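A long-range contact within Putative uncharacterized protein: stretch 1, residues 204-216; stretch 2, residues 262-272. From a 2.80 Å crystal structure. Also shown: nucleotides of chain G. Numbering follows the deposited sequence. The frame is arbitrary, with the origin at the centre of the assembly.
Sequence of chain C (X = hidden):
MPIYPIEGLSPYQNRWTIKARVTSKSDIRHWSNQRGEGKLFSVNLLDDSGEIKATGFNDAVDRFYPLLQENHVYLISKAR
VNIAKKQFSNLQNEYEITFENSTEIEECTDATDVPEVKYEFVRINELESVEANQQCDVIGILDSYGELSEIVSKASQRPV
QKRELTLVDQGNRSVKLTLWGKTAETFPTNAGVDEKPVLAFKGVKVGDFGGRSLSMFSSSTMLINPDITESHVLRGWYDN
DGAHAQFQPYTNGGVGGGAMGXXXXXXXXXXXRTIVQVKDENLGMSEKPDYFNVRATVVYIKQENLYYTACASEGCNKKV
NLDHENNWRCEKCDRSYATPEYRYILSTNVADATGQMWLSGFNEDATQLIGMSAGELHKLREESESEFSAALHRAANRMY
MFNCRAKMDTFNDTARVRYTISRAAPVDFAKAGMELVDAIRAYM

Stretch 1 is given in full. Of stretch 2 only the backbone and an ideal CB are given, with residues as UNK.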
# COMPACT_ATOMS: atom_id res chain seq x y z
N VAL C 204 -12.45 13.40 8.08
CA VAL C 204 -13.02 12.18 8.61
C VAL C 204 -12.68 11.05 7.64
O VAL C 204 -12.62 11.28 6.43
CB VAL C 204 -14.54 12.36 8.80
CG1 VAL C 204 -15.28 11.04 8.90
CG2 VAL C 204 -14.79 13.20 10.04
N LYS C 205 -12.44 9.84 8.16
CA LYS C 205 -12.09 8.69 7.32
C LYS C 205 -13.34 8.04 6.76
O LYS C 205 -14.29 7.79 7.49
CB LYS C 205 -11.27 7.66 8.08
CG LYS C 205 -10.63 6.62 7.16
CD LYS C 205 -10.03 5.43 7.91
CE LYS C 205 -11.06 4.68 8.74
NZ LYS C 205 -10.46 3.48 9.40
N VAL C 206 -13.32 7.76 5.45
CA VAL C 206 -14.40 7.02 4.79
C VAL C 206 -14.08 5.51 4.74
O VAL C 206 -13.14 5.09 4.05
CB VAL C 206 -14.65 7.54 3.36
CG1 VAL C 206 -15.65 6.66 2.63
CG2 VAL C 206 -15.12 8.99 3.40
N GLY C 207 -14.85 4.73 5.49
CA GLY C 207 -14.80 3.27 5.40
C GLY C 207 -15.93 2.73 4.54
O GLY C 207 -16.90 3.45 4.26
N ASP C 208 -15.80 1.48 4.11
CA ASP C 208 -16.79 0.88 3.22
C ASP C 208 -17.68 -0.15 3.91
O ASP C 208 -18.48 -0.84 3.26
CB ASP C 208 -16.10 0.30 1.98
CG ASP C 208 -15.46 -1.04 2.25
OD1 ASP C 208 -15.36 -1.84 1.29
OD2 ASP C 208 -15.07 -1.31 3.41
N PHE C 209 -17.55 -0.26 5.23
CA PHE C 209 -18.39 -1.15 6.03
C PHE C 209 -19.85 -0.66 5.98
O PHE C 209 -20.18 0.41 6.50
CB PHE C 209 -17.86 -1.23 7.49
CG PHE C 209 -18.58 -2.24 8.36
CD1 PHE C 209 -18.54 -3.60 8.08
CD2 PHE C 209 -19.27 -1.83 9.50
CE1 PHE C 209 -19.18 -4.53 8.89
CE2 PHE C 209 -19.91 -2.76 10.32
CZ PHE C 209 -19.87 -4.10 10.01
N GLY C 210 -20.70 -1.45 5.33
CA GLY C 210 -22.10 -1.07 5.14
C GLY C 210 -22.20 -0.08 3.99
O GLY C 210 -22.84 0.96 4.12
N GLY C 211 -21.54 -0.42 2.88
CA GLY C 211 -21.50 0.44 1.70
C GLY C 211 -20.58 1.62 1.89
O GLY C 211 -19.57 1.76 1.19
N ARG C 212 -20.95 2.48 2.85
CA ARG C 212 -20.16 3.64 3.26
C ARG C 212 -20.40 3.95 4.73
O ARG C 212 -21.54 3.98 5.19
CB ARG C 212 -20.51 4.87 2.41
CG ARG C 212 -19.89 4.87 1.02
CD ARG C 212 -18.40 5.11 1.10
NE ARG C 212 -17.75 5.22 -0.21
CZ ARG C 212 -17.31 4.18 -0.92
NH1 ARG C 212 -17.44 2.95 -0.47
NH2 ARG C 212 -16.74 4.40 -2.09
N SER C 213 -19.31 4.16 5.46
CA SER C 213 -19.36 4.55 6.87
C SER C 213 -18.16 5.41 7.24
O SER C 213 -17.17 5.47 6.50
CB SER C 213 -19.44 3.32 7.77
OG SER C 213 -18.31 2.48 7.60
N LEU C 214 -18.27 6.09 8.38
CA LEU C 214 -17.29 7.10 8.78
C LEU C 214 -16.58 6.78 10.09
O LEU C 214 -17.13 6.12 10.97
CB LEU C 214 -17.94 8.47 8.88
CG LEU C 214 -18.57 8.97 7.59
CD1 LEU C 214 -19.36 10.25 7.84
CD2 LEU C 214 -17.54 9.15 6.49
N SER C 215 -15.35 7.26 10.19
CA SER C 215 -14.55 7.12 11.38
C SER C 215 -13.65 8.34 11.54
O SER C 215 -13.22 8.93 10.54
CB SER C 215 -13.69 5.86 11.30
OG SER C 215 -12.64 5.92 12.25
N MET C 216 -13.37 8.70 12.78
CA MET C 216 -12.48 9.82 13.07
C MET C 216 -11.01 9.44 13.13
O MET C 216 -10.66 8.32 13.51
CB MET C 216 -12.90 10.54 14.34
CG MET C 216 -14.20 11.30 14.16
SD MET C 216 -14.32 12.88 15.03
CE MET C 216 -14.14 12.33 16.73
N UNK C 262 -24.39 -4.55 14.88
CA UNK C 262 -23.22 -4.22 15.68
C UNK C 262 -22.06 -3.58 14.93
O UNK C 262 -22.13 -3.35 13.72
CB UNK C 262 -22.71 -5.49 16.36
N UNK C 263 -20.95 -3.37 15.65
CA UNK C 263 -20.04 -2.27 15.40
C UNK C 263 -18.71 -2.18 14.68
O UNK C 263 -17.66 -2.45 15.26
CB UNK C 263 -19.71 -1.75 16.80
N UNK C 264 -18.76 -1.67 13.45
CA UNK C 264 -17.56 -1.31 12.70
C UNK C 264 -17.63 -0.07 11.83
O UNK C 264 -17.02 -0.04 10.76
CB UNK C 264 -17.18 -2.49 11.81
N UNK C 265 -18.35 0.96 12.27
CA UNK C 265 -18.48 2.21 11.49
C UNK C 265 -17.12 2.81 11.17
O UNK C 265 -16.30 3.03 12.06
CB UNK C 265 -19.32 3.23 12.25
N UNK C 266 -16.90 3.05 9.88
CA UNK C 266 -15.65 3.61 9.39
C UNK C 266 -14.64 2.57 8.96
O UNK C 266 -13.68 2.89 8.27
CB UNK C 266 -15.03 4.50 10.47
N UNK C 267 -14.86 1.32 9.38
CA UNK C 267 -13.94 0.21 9.07
C UNK C 267 -14.03 -0.29 7.63
O UNK C 267 -15.00 -0.01 6.93
CB UNK C 267 -14.22 -0.96 10.02
N UNK C 268 -13.01 -1.01 7.20
CA UNK C 268 -13.03 -1.70 5.92
C UNK C 268 -13.21 -3.19 6.15
O UNK C 268 -12.45 -3.81 6.89
CB UNK C 268 -11.75 -1.43 5.13
N UNK C 269 -14.28 -3.71 5.56
CA UNK C 269 -14.65 -5.14 5.56
C UNK C 269 -13.58 -5.98 4.88
O UNK C 269 -13.79 -6.48 3.78
CB UNK C 269 -15.99 -5.35 4.86
N UNK C 270 -12.45 -6.15 5.55
CA UNK C 270 -11.27 -6.76 4.95
C UNK C 270 -10.16 -5.73 4.76
O UNK C 270 -9.73 -5.47 3.63
CB UNK C 270 -11.63 -7.41 3.61
N UNK C 271 -9.70 -5.15 5.87
CA UNK C 271 -8.54 -4.26 5.87
C UNK C 271 -7.31 -4.95 5.26
O UNK C 271 -7.15 -6.18 5.39
CB UNK C 271 -8.23 -3.80 7.30
N UNK C 272 -6.45 -4.18 4.57
CA UNK C 272 -5.21 -4.76 4.04
C UNK C 272 -4.29 -5.17 5.19
O UNK C 272 -4.18 -4.47 6.19
CB UNK C 272 -4.50 -3.77 3.12
P DT G 7 -8.92 -2.66 14.58
OP1 DT G 7 -8.38 -3.91 15.18
OP2 DT G 7 -8.75 -2.42 13.12
O5' DT G 7 -10.46 -2.52 14.96
C5' DT G 7 -10.89 -2.54 16.33
C4' DT G 7 -12.40 -2.54 16.43
O4' DT G 7 -12.93 -1.29 15.92
C3' DT G 7 -13.11 -3.64 15.64
O3' DT G 7 -14.29 -4.00 16.37
C2' DT G 7 -13.47 -2.95 14.34
C1' DT G 7 -13.77 -1.53 14.79
N1 DT G 7 -13.51 -0.46 13.81
C2 DT G 7 -14.49 0.49 13.65
O2 DT G 7 -15.56 0.46 14.23
N3 DT G 7 -14.17 1.49 12.75
C4 DT G 7 -13.00 1.63 12.04
O4 DT G 7 -12.86 2.58 11.27
C5 DT G 7 -12.01 0.60 12.27
C7 DT G 7 -10.72 0.66 11.53
C6 DT G 7 -12.31 -0.38 13.14
P DT G 8 -14.77 -5.52 16.40
OP1 DT G 8 -15.65 -5.71 17.58
OP2 DT G 8 -13.58 -6.40 16.23
O5' DT G 8 -15.65 -5.60 15.07
C5' DT G 8 -17.05 -5.25 15.10
C4' DT G 8 -17.64 -5.42 13.72
O4' DT G 8 -17.01 -4.49 12.81
C3' DT G 8 -17.40 -6.78 13.09
O3' DT G 8 -18.26 -7.81 13.61
C2' DT G 8 -17.51 -6.47 11.61
C1' DT G 8 -16.84 -5.10 11.53
N1 DT G 8 -15.39 -5.13 11.22
C2 DT G 8 -14.97 -4.65 10.00
O2 DT G 8 -15.74 -4.19 9.16
N3 DT G 8 -13.62 -4.71 9.78
C4 DT G 8 -12.66 -5.20 10.65
O4 DT G 8 -11.48 -5.19 10.31
C5 DT G 8 -13.16 -5.70 11.91
C7 DT G 8 -12.19 -6.26 12.90
C6 DT G 8 -14.48 -5.64 12.13
P DT G 9 -19.79 -8.07 13.20
OP1 DT G 9 -20.48 -6.75 13.15
OP2 DT G 9 -20.28 -9.12 14.12
O5' DT G 9 -19.75 -8.69 11.73
C5' DT G 9 -20.96 -8.92 10.98
C4' DT G 9 -20.70 -8.78 9.50
O4' DT G 9 -19.40 -8.16 9.31
C3' DT G 9 -20.66 -10.09 8.71
O3' DT G 9 -21.27 -9.93 7.42
C2' DT G 9 -19.17 -10.35 8.55
C1' DT G 9 -18.65 -8.94 8.39
N1 DT G 9 -17.21 -8.73 8.67
C2 DT G 9 -16.46 -8.15 7.68
O2 DT G 9 -16.93 -7.83 6.60
N3 DT G 9 -15.13 -7.98 7.99
C4 DT G 9 -14.50 -8.32 9.17
O4 DT G 9 -13.30 -8.10 9.30
C5 DT G 9 -15.35 -8.92 10.17
C7 DT G 9 -14.76 -9.32 11.48
C6 DT G 9 -16.65 -9.09 9.88

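Stretch 1 is a hairpin, strand 204-207 paired with strand 213-216; stretch 2 crosses it as an irregular segment beside thymidines of chain G.

Positions 262 and 263 have CB directions leading away from the hairpin, with no atom of stretch 1 within 5.5 Å of either CB, so the contact would tolerate many residues. Both are glycine, although the backbone O of G262 comes to 4.1 Å from F209 CE2.

At 264 the CB would point toward F209, but it would lie 3.1 Å from F209 CE2 and 2.2 Å from O4' of DT8, a clash. Any side chain is unwelcome, and the residue is G264. G264 O lies 3.1 Å from F209 CD2 and accepts the turn-closing bond from the backbone N of position 267 (2.9 Å).

Position 265, second in this type II turn, points sideways, its CB 3.8 Å from L214 O. A small residue such as alanine or serine fits without strain; it is A265, whose backbone O accepts a hydrogen bond from N3 of DT7 (2.7 Å).

Position 266 has phi 93° and psi -16°. A CB there would press on the preceding carbonyl and come within 2.1 Å of S215 CB and 2.7 Å of L214 O. Glycine alone suits, and G266 lies close against the strand: its N donates to S213 OG at 2.7 Å, while that hydroxyl donates to F209 O at 3.0 Å. G266 O receives a CA-H...O contact from G207 CA (3.1 Å).

Position 267 points away from stretch 1, its CB 4.4 Å from F209 CB and close to DT8, so a small apolar residue is apt. It is A267, whose O accepts a hydrogen bond from F209 N at 3.1 Å.

At 268 the CB points sideways, 3.7 Å from D208 OD2, and a short polar side chain could reach D208. The residue is N268; its backbone O accepts from N3 of DT8 (3.2 Å).

Position 269 points toward stretch 1, with its CB 4.5 Å from F209 CD1. A flexible apolar chain, leucine or methionine, would suit. M269 brings its CG to 3.2 Å from F209 CD1, at the ring's edge, and its CE to 3.6 Å from G210 N. Its backbone N makes a weak hydrogen bond to D208 OD2 (3.3 Å).

At 270 stretch 1 sets no limit, but phi 111° favours glycine; the residue is nonetheless A270. At 271 the CB points sideways, yet a longer chain could approach the K205 ammonium, so an acid is plausible. E271 OE2 stops 4.5 Å from K205 NZ, beyond a salt bridge, and accepts a hydrogen bond from N268 N (3.0 Å). Position 272, out of reach, is R272.

Stretch 2 262-272: GGGAGANMAER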
# COMPACT_ATOMS: atom_id res chain seq x y z
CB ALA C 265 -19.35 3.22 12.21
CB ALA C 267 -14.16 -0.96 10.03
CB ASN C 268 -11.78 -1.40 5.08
CG ASN C 268 -11.90 -0.10 4.30
OD1 ASN C 268 -12.91 0.60 4.38
ND2 ASN C 268 -10.86 0.23 3.54
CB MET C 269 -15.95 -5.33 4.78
CG MET C 269 -17.19 -4.71 5.39
SD MET C 269 -18.59 -4.80 4.26
CE MET C 269 -19.98 -4.94 5.39
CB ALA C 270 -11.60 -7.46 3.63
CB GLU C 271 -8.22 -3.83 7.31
CG GLU C 271 -9.27 -2.93 7.95
CD GLU C 271 -9.17 -1.49 7.47
OE1 GLU C 271 -8.20 -1.17 6.72
OE2 GLU C 271 -10.06 -0.69 7.85
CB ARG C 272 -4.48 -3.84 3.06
CG ARG C 272 -3.96 -4.61 1.84
CD ARG C 272 -2.55 -4.26 1.39
NE ARG C 272 -2.39 -3.05 0.56
CZ ARG C 272 -3.36 -2.40 -0.10
NH1 ARG C 272 -4.62 -2.82 -0.09
NH2 ARG C 272 -3.06 -1.31 -0.78
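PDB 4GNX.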